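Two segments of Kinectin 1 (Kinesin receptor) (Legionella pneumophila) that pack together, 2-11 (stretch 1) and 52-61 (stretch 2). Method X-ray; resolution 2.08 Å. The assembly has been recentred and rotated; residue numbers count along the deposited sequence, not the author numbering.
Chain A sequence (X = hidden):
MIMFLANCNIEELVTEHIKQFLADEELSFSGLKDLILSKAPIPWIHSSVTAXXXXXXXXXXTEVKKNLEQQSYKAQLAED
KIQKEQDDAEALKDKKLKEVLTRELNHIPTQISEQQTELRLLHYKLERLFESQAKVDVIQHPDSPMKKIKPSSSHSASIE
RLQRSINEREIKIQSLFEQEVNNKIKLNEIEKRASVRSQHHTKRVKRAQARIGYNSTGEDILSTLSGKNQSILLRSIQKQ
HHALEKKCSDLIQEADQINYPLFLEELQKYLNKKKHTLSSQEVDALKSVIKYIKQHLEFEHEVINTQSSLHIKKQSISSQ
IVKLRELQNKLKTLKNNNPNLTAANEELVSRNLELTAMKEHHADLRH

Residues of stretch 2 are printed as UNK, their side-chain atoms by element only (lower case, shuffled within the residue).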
ATOM      1  N   ILE A   2      14.989  13.571 -10.718  1.00 71.26           N
ATOM      2  CA  ILE A   2      14.817  12.330 -11.469  1.00 66.81           C
ATOM      3  C   ILE A   2      15.589  11.200 -10.764  1.00 57.47           C
ATOM      4  O   ILE A   2      15.891  11.296  -9.572  1.00 52.39           O
ATOM      5  CB  ILE A   2      15.202  12.526 -12.983  1.00 54.83           C
ATOM      6  CG1 ILE A   2      14.602  11.430 -13.891  1.00 59.88           C
ATOM      7  CG2 ILE A   2      16.717  12.702 -13.160  1.00 55.03           C
ATOM      8  CD1 ILE A   2      13.124  11.131 -13.629  1.00 64.54           C
HETATM    9  N   MSE A   3      15.887  10.127 -11.487  1.00 59.96           N
HETATM   10  CA  MSE A   3      16.538   8.957 -10.915  1.00 54.25           C
HETATM   11  C   MSE A   3      18.052   9.051 -10.974  1.00 52.48           C
HETATM   12  O   MSE A   3      18.615   9.610 -11.911  1.00 60.29           O
HETATM   13  CB  MSE A   3      16.073   7.708 -11.655  1.00 55.85           C
HETATM   14  CG  MSE A   3      14.575   7.518 -11.560  1.00 67.05           C
HETATM   15 SE   MSE A   3      14.071   7.266  -9.693  1.00126.44          SE
HETATM   16  CE  MSE A   3      14.933   5.555  -9.489  1.00 31.19           C
ATOM     17  N   PHE A   4      18.706   8.480  -9.971  1.00 48.46           N
ATOM     18  CA  PHE A   4      20.159   8.498  -9.910  1.00 48.79           C
ATOM     19  C   PHE A   4      20.816   7.250 -10.502  1.00 45.21           C
ATOM     20  O   PHE A   4      21.653   7.361 -11.400  1.00 38.45           O
ATOM     21  CB  PHE A   4      20.627   8.700  -8.471  1.00 46.23           C
ATOM     22  CG  PHE A   4      20.414  10.096  -7.950  1.00 47.20           C
ATOM     23  CD1 PHE A   4      21.326  11.109  -8.246  1.00 48.85           C
ATOM     24  CD2 PHE A   4      19.317  10.397  -7.147  1.00 41.26           C
ATOM     25  CE1 PHE A   4      21.140  12.401  -7.758  1.00 42.83           C
ATOM     26  CE2 PHE A   4      19.125  11.683  -6.650  1.00 38.06           C
ATOM     27  CZ  PHE A   4      20.037  12.686  -6.954  1.00 44.17           C
ATOM     28  N   LEU A   5      20.455   6.068  -9.997  1.00 41.11           N
ATOM     29  CA  LEU A   5      21.143   4.848 -10.423  1.00 41.06           C
ATOM     30  C   LEU A   5      21.001   4.645 -11.924  1.00 44.82           C
ATOM     31  O   LEU A   5      21.981   4.376 -12.613  1.00 44.65           O
ATOM     32  CB  LEU A   5      20.624   3.609  -9.686  1.00 39.88           C
ATOM     33  CG  LEU A   5      20.949   3.428  -8.213  1.00 39.34           C
ATOM     34  CD1 LEU A   5      20.616   2.013  -7.793  1.00 40.38           C
ATOM     35  CD2 LEU A   5      22.414   3.766  -7.913  1.00 41.84           C
ATOM     36  N   ALA A   6      19.775   4.807 -12.417  1.00 45.75           N
ATOM     37  CA  ALA A   6      19.462   4.585 -13.822  1.00 45.98           C
ATOM     38  C   ALA A   6      20.194   5.539 -14.746  1.00 50.38           C
ATOM     39  O   ALA A   6      20.380   5.241 -15.925  1.00 52.23           O
ATOM     40  CB  ALA A   6      17.961   4.687 -14.053  1.00 47.55           C
ATOM     41  N   ASN A   7      20.605   6.685 -14.212  1.00 51.90           N
ATOM     42  CA  ASN A   7      21.270   7.707 -15.013  1.00 52.77           C
ATOM     43  C   ASN A   7      22.762   7.837 -14.711  1.00 54.97           C
ATOM     44  O   ASN A   7      23.411   8.792 -15.143  1.00 55.60           O
ATOM     45  CB  ASN A   7      20.570   9.055 -14.841  1.00 50.93           C
ATOM     46  CG  ASN A   7      19.180   9.060 -15.437  1.00 60.62           C
ATOM     47  OD1 ASN A   7      19.005   8.797 -16.630  1.00 63.86           O
ATOM     48  ND2 ASN A   7      18.173   9.329 -14.605  1.00 55.56           N
ATOM     49  N   CYS A   8      23.303   6.868 -13.980  1.00 51.93           N
ATOM     50  CA  CYS A   8      24.709   6.910 -13.598  1.00 54.58           C
ATOM     51  C   CYS A   8      25.621   6.482 -14.743  1.00 52.28           C
ATOM     52  O   CYS A   8      25.527   5.358 -15.240  1.00 46.61           O
ATOM     53  CB  CYS A   8      24.968   6.034 -12.368  1.00 51.81           C
ATOM     54  SG  CYS A   8      26.636   6.191 -11.660  1.00 52.47           S
ATOM     55  N   ASN A   9      26.485   7.400 -15.162  1.00 53.06           N
ATOM     56  CA  ASN A   9      27.602   7.083 -16.044  1.00 47.16           C
ATOM     57  C   ASN A   9      28.731   6.618 -15.148  1.00 42.16           C
ATOM     58  O   ASN A   9      29.387   7.433 -14.524  1.00 40.10           O
ATOM     59  CB  ASN A   9      28.048   8.342 -16.779  1.00 47.33           C
ATOM     60  CG  ASN A   9      29.093   8.062 -17.853  1.00 55.87           C
ATOM     61  OD1 ASN A   9      30.030   7.285 -17.653  1.00 52.51           O
ATOM     62  ND2 ASN A   9      28.926   8.697 -19.005  1.00 56.17           N
ATOM     63  N   ILE A  10      28.954   5.314 -15.068  1.00 47.35           N
ATOM     64  CA  ILE A  10      29.883   4.791 -14.070  1.00 42.86           C
ATOM     65  C   ILE A  10      31.331   5.264 -14.292  1.00 41.75           C
ATOM     66  O   ILE A  10      32.062   5.522 -13.335  1.00 37.63           O
ATOM     67  CB  ILE A  10      29.782   3.246 -13.953  1.00 43.94           C
ATOM     68  CG1 ILE A  10      30.452   2.748 -12.672  1.00 47.29           C
ATOM     69  CG2 ILE A  10      30.356   2.575 -15.171  1.00 48.09           C
ATOM     70  CD1 ILE A  10      29.686   3.121 -11.419  1.00 53.73           C
ATOM     71  N   GLU A  11      31.729   5.411 -15.553  1.00 47.83           N
ATOM     72  CA  GLU A  11      33.084   5.838 -15.887  1.00 46.31           C
ATOM     73  C   GLU A  11      33.320   7.273 -15.437  1.00 43.77           C
ATOM     74  O   GLU A  11      34.358   7.603 -14.856  1.00 43.49           O
ATOM     75  CB  GLU A  11      33.327   5.716 -17.392  1.00 44.56           C
ATOM     76  CG  GLU A  11      34.730   6.083 -17.814  1.00 63.67           C
ATOM     77  CD  GLU A  11      35.026   5.718 -19.263  1.00 79.18           C
ATOM     78  OE1 GLU A  11      34.597   4.627 -19.715  1.00 79.76           O
ATOM     79  OE2 GLU A  11      35.690   6.527 -19.950  1.00 85.12           O
ATOM     80  N   UNK A  52      28.861   7.102  -2.578  1.00 35.44           N
ATOM     81  CA  UNK A  52      28.021   7.828  -3.529  1.00 34.15           C
ATOM     82  C   UNK A  52      26.943   6.927  -4.141  1.00 34.20           C
ATOM     83  O   UNK A  52      25.786   7.328  -4.272  1.00 38.37           O
ATOM     84  c   UNK A  52      27.923   8.993  -5.769  1.00 37.77           C
ATOM     85  o   UNK A  52      29.653   9.512  -4.144  1.00 43.78           O
ATOM     86  c   UNK A  52      28.845   8.448  -4.663  1.00 42.16           C
ATOM     87  N   UNK A  53      27.311   5.715  -4.535  1.00 38.32           N
ATOM     88  CA  UNK A  53      26.318   4.825  -5.151  1.00 35.84           C
ATOM     89  C   UNK A  53      25.231   4.402  -4.163  1.00 36.88           C
ATOM     90  O   UNK A  53      24.049   4.296  -4.523  1.00 37.43           O
ATOM     91  c   UNK A  53      28.657   2.830  -7.504  1.00 27.66           C
ATOM     92  c   UNK A  53      26.710   4.228  -8.190  1.00 35.92           C
ATOM     93  c   UNK A  53      27.726   3.948  -7.094  1.00 34.77           C
ATOM     94  c   UNK A  53      26.985   3.606  -5.797  1.00 29.65           C
ATOM     95  N   UNK A  54      25.625   4.181  -2.914  1.00 35.07           N
ATOM     96  CA  UNK A  54      24.672   3.759  -1.893  1.00 38.62           C
ATOM     97  C   UNK A  54      23.687   4.871  -1.576  1.00 39.06           C
ATOM     98  O   UNK A  54      22.480   4.605  -1.403  1.00 27.40           O
ATOM     99  c   UNK A  54      25.397   3.321  -0.623  1.00 37.31           C
ATOM    100  c   UNK A  54      26.184   2.028  -0.792  1.00 38.38           C
ATOM    101  c   UNK A  54      27.099   1.855   0.391  1.00 44.84           C
ATOM    102  c   UNK A  54      25.233   0.836  -0.938  1.00 38.48           C
ATOM    103  N   UNK A  55      24.203   6.101  -1.493  1.00 31.44           N
ATOM    104  CA  UNK A  55      23.358   7.266  -1.264  1.00 32.65           C
ATOM    105  C   UNK A  55      22.375   7.443  -2.403  1.00 36.76           C
ATOM    106  O   UNK A  55      21.203   7.734  -2.172  1.00 41.63           O
ATOM    107  c   UNK A  55      26.524  10.114   1.591  1.00 58.80           C
ATOM    108  c   UNK A  55      24.833   8.711   0.270  1.00 46.09           C
ATOM    109  c   UNK A  55      25.832   9.883   0.242  1.00 54.15           C
ATOM    110  n   UNK A  55      27.601   9.134   1.910  1.00 61.58           N
ATOM    111  c   UNK A  55      24.171   8.534  -1.095  1.00 31.02           C
ATOM    112  N   UNK A  56      22.864   7.271  -3.627  1.00 39.34           N
ATOM    113  CA  UNK A  56      22.026   7.319  -4.825  1.00 40.78           C
ATOM    114  C   UNK A  56      20.939   6.235  -4.818  1.00 41.01           C
ATOM    115  O   UNK A  56      19.781   6.495  -5.164  1.00 33.86           O
ATOM    116  c   UNK A  56      22.893   7.163  -6.076  1.00 38.95           C
ATOM    117  o   UNK A  56      23.685   8.315  -6.283  1.00 37.11           O
ATOM    118  N   UNK A  57      21.334   5.018  -4.448  1.00 38.48           N
ATOM    119  CA  UNK A  57      20.399   3.919  -4.348  1.00 33.57           C
ATOM    120  C   UNK A  57      19.354   4.249  -3.298  1.00 40.11           C
ATOM    121  O   UNK A  57      18.157   4.050  -3.508  1.00 33.71           O
ATOM    122  n   UNK A  57      21.671   1.108   0.644  1.00 40.05           N
ATOM    123  n   UNK A  57      20.863   1.023  -1.503  1.00 42.14           N
ATOM    124  c   UNK A  57      20.682   0.431  -2.825  1.00 43.09           C
ATOM    125  c   UNK A  57      21.591   0.491  -0.528  1.00 40.03           C
ATOM    126  c   UNK A  57      20.114   1.454  -3.773  1.00 38.32           C
ATOM    127  c   UNK A  57      21.102   2.630  -3.932  1.00 31.81           C
ATOM    128  n   UNK A  57      22.241  -0.647  -0.724  1.00 45.53           N
ATOM    129  N   UNK A  58      19.813   4.767  -2.163  1.00 41.19           N
ATOM    130  CA  UNK A  58      18.892   5.108  -1.087  1.00 40.20           C
ATOM    131  C   UNK A  58      17.892   6.158  -1.551  1.00 37.94           C
ATOM    132  O   UNK A  58      16.702   6.069  -1.233  1.00 41.56           O
ATOM    133  o   UNK A  58      20.117   3.240   0.418  1.00 42.98           O
ATOM    134  c   UNK A  58      19.646   5.555   0.166  1.00 36.12           C
ATOM    135  c   UNK A  58      20.219   4.383   0.931  1.00 45.41           C
ATOM    136  o   UNK A  58      20.760   4.594   2.038  1.00 55.97           O
ATOM    137  N   UNK A  59      18.366   7.125  -2.332  1.00 32.96           N
ATOM    138  CA  UNK A  59      17.480   8.172  -2.837  1.00 39.29           C
ATOM    139  C   UNK A  59      16.414   7.613  -3.797  1.00 34.81           C
ATOM    140  O   UNK A  59      15.229   7.964  -3.709  1.00 37.41           O
ATOM    141  c   UNK A  59      18.265   9.297  -3.511  1.00 33.01           C
ATOM    142  o   UNK A  59      17.354  10.216  -4.110  1.00 40.83           O
ATOM    143  N   UNK A  60      16.842   6.742  -4.706  1.00 31.51           N
ATOM    144  CA  UNK A  60      15.924   6.076  -5.623  1.00 26.97           C
ATOM    145  C   UNK A  60      14.861   5.284  -4.854  1.00 29.70           C
ATOM    146  O   UNK A  60      13.677   5.407  -5.132  1.00 34.57           O
ATOM    147  o   UNK A  60      17.574   7.196  -7.518  1.00 46.24           O
ATOM    148  c   UNK A  60      16.691   5.162  -6.581  1.00 27.38           C
ATOM    149  c   UNK A  60      17.583   5.941  -7.548  1.00 38.63           C
ATOM    150  o   UNK A  60      18.283   5.292  -8.357  1.00 41.13           O
ATOM    151  N   UNK A  61      15.293   4.508  -3.863  1.00 30.19           N
ATOM    152  CA  UNK A  61      14.396   3.659  -3.098  1.00 34.41           C
ATOM    153  C   UNK A  61      13.356   4.480  -2.365  1.00 42.98           C
ATOM    154  O   UNK A  61      12.181   4.090  -2.290  1.00 40.20           O
ATOM    155  n   UNK A  61      17.007  -0.414   0.253  1.00 47.29           N
ATOM    156  c   UNK A  61      16.845   0.979  -1.744  1.00 45.48           C
ATOM    157  c   UNK A  61      15.903   1.638  -2.727  1.00 45.62           C
ATOM    158  c   UNK A  61      15.180   2.812  -2.099  1.00 41.32           C
ATOM    159  c   UNK A  61      16.100   0.452  -0.542  1.00 46.64           C
TER
HETATM  160  O   HOH W   1      15.886   9.655  -6.915  1.00 44.57           O

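Position 52 carries two carbons and one oxygen, the first carbon bearing both the oxygen and the other carbon. This beta-branched hydroxyl is Thr52; it stays out of reach of stretch 1, and its OG1 is hydrogen-bonded elsewhere in the structure.

At position 53 four carbons fork at the second, and the two tips approach different partners: one lies 4.0 Å from Cys8 SG, the other 4.1 Å from Ile10 CD1. This is Leu53, whose CD2 also sits 4.3 Å from Leu5 CD2. A forked, purely apolar side chain suits a buried place among three apolar neighbours.

Position 54 has the same four-carbon fork, but its CA-to-CB bond points away from stretch 1. It is Leu54, which makes no contact with stretch 1, so this contact does not explain its type. Position 55 is a row of four carbons ending in nitrogen, exposed and out of reach of stretch 1, as suits the charged amine of Lys55.

Position 56 has one carbon and one oxygen. Its CB lies 3.6 Å from Phe4 CB, where the two backbones come within 5.5 Å, CA to CA. The residue is Ser56, small enough for this close approach; its OG donates to the backbone O of Thr52 at 3.1 Å, so the hydroxyl is satisfied within its own helix.

Position 57 shows three carbons, a nitrogen, and a carbon carrying two more nitrogens, a guanidinium. Its CB touches Leu5 CD1 at 3.9 Å, although the CA-to-CB bond points away from stretch 1; this is Arg57. Position 58 has two carbons, the second carrying two oxygens, and is exposed. It is Asp58, whose OD1 receives Arg57 NH2 at 2.6 Å in a salt bridge.

Position 59 has one carbon and one oxygen, and the oxygen lies 3.4 Å from Phe4 CE2; this is Ser59. A small hydroxyl fits beside the Phe4 ring, and Ser59 OG donates to the O of water 1 at 3.2 Å.

Position 60 has two carbons, the second carrying two oxygens, which lie 3.0 Å from Phe4 N and 2.8 Å from Leu5 N. A short carboxylate fits this pair of donors: Asp60, accepting through OD1 and OD2 respectively. Met3 CE packs 3.3 Å from Asp60 CG.

Position 61, four carbons ending in nitrogen, does not touch stretch 1; Lys61 has its NZ hydrogen-bonded elsewhere in the structure.

The contact therefore combines a polar clasp with an apolar patch. Asp60 holds two consecutive backbone amides, with N-H...acceptor angles of 166° and 159°, and water 1 donates to both Asp60 OD1 and Ile2 O. Farther along, Leu5, Cys8 and Ile10 gather around Leu53. Together the two stretches bury 465 Å².

Stretch 2 52-61: TLLKSRDSDK
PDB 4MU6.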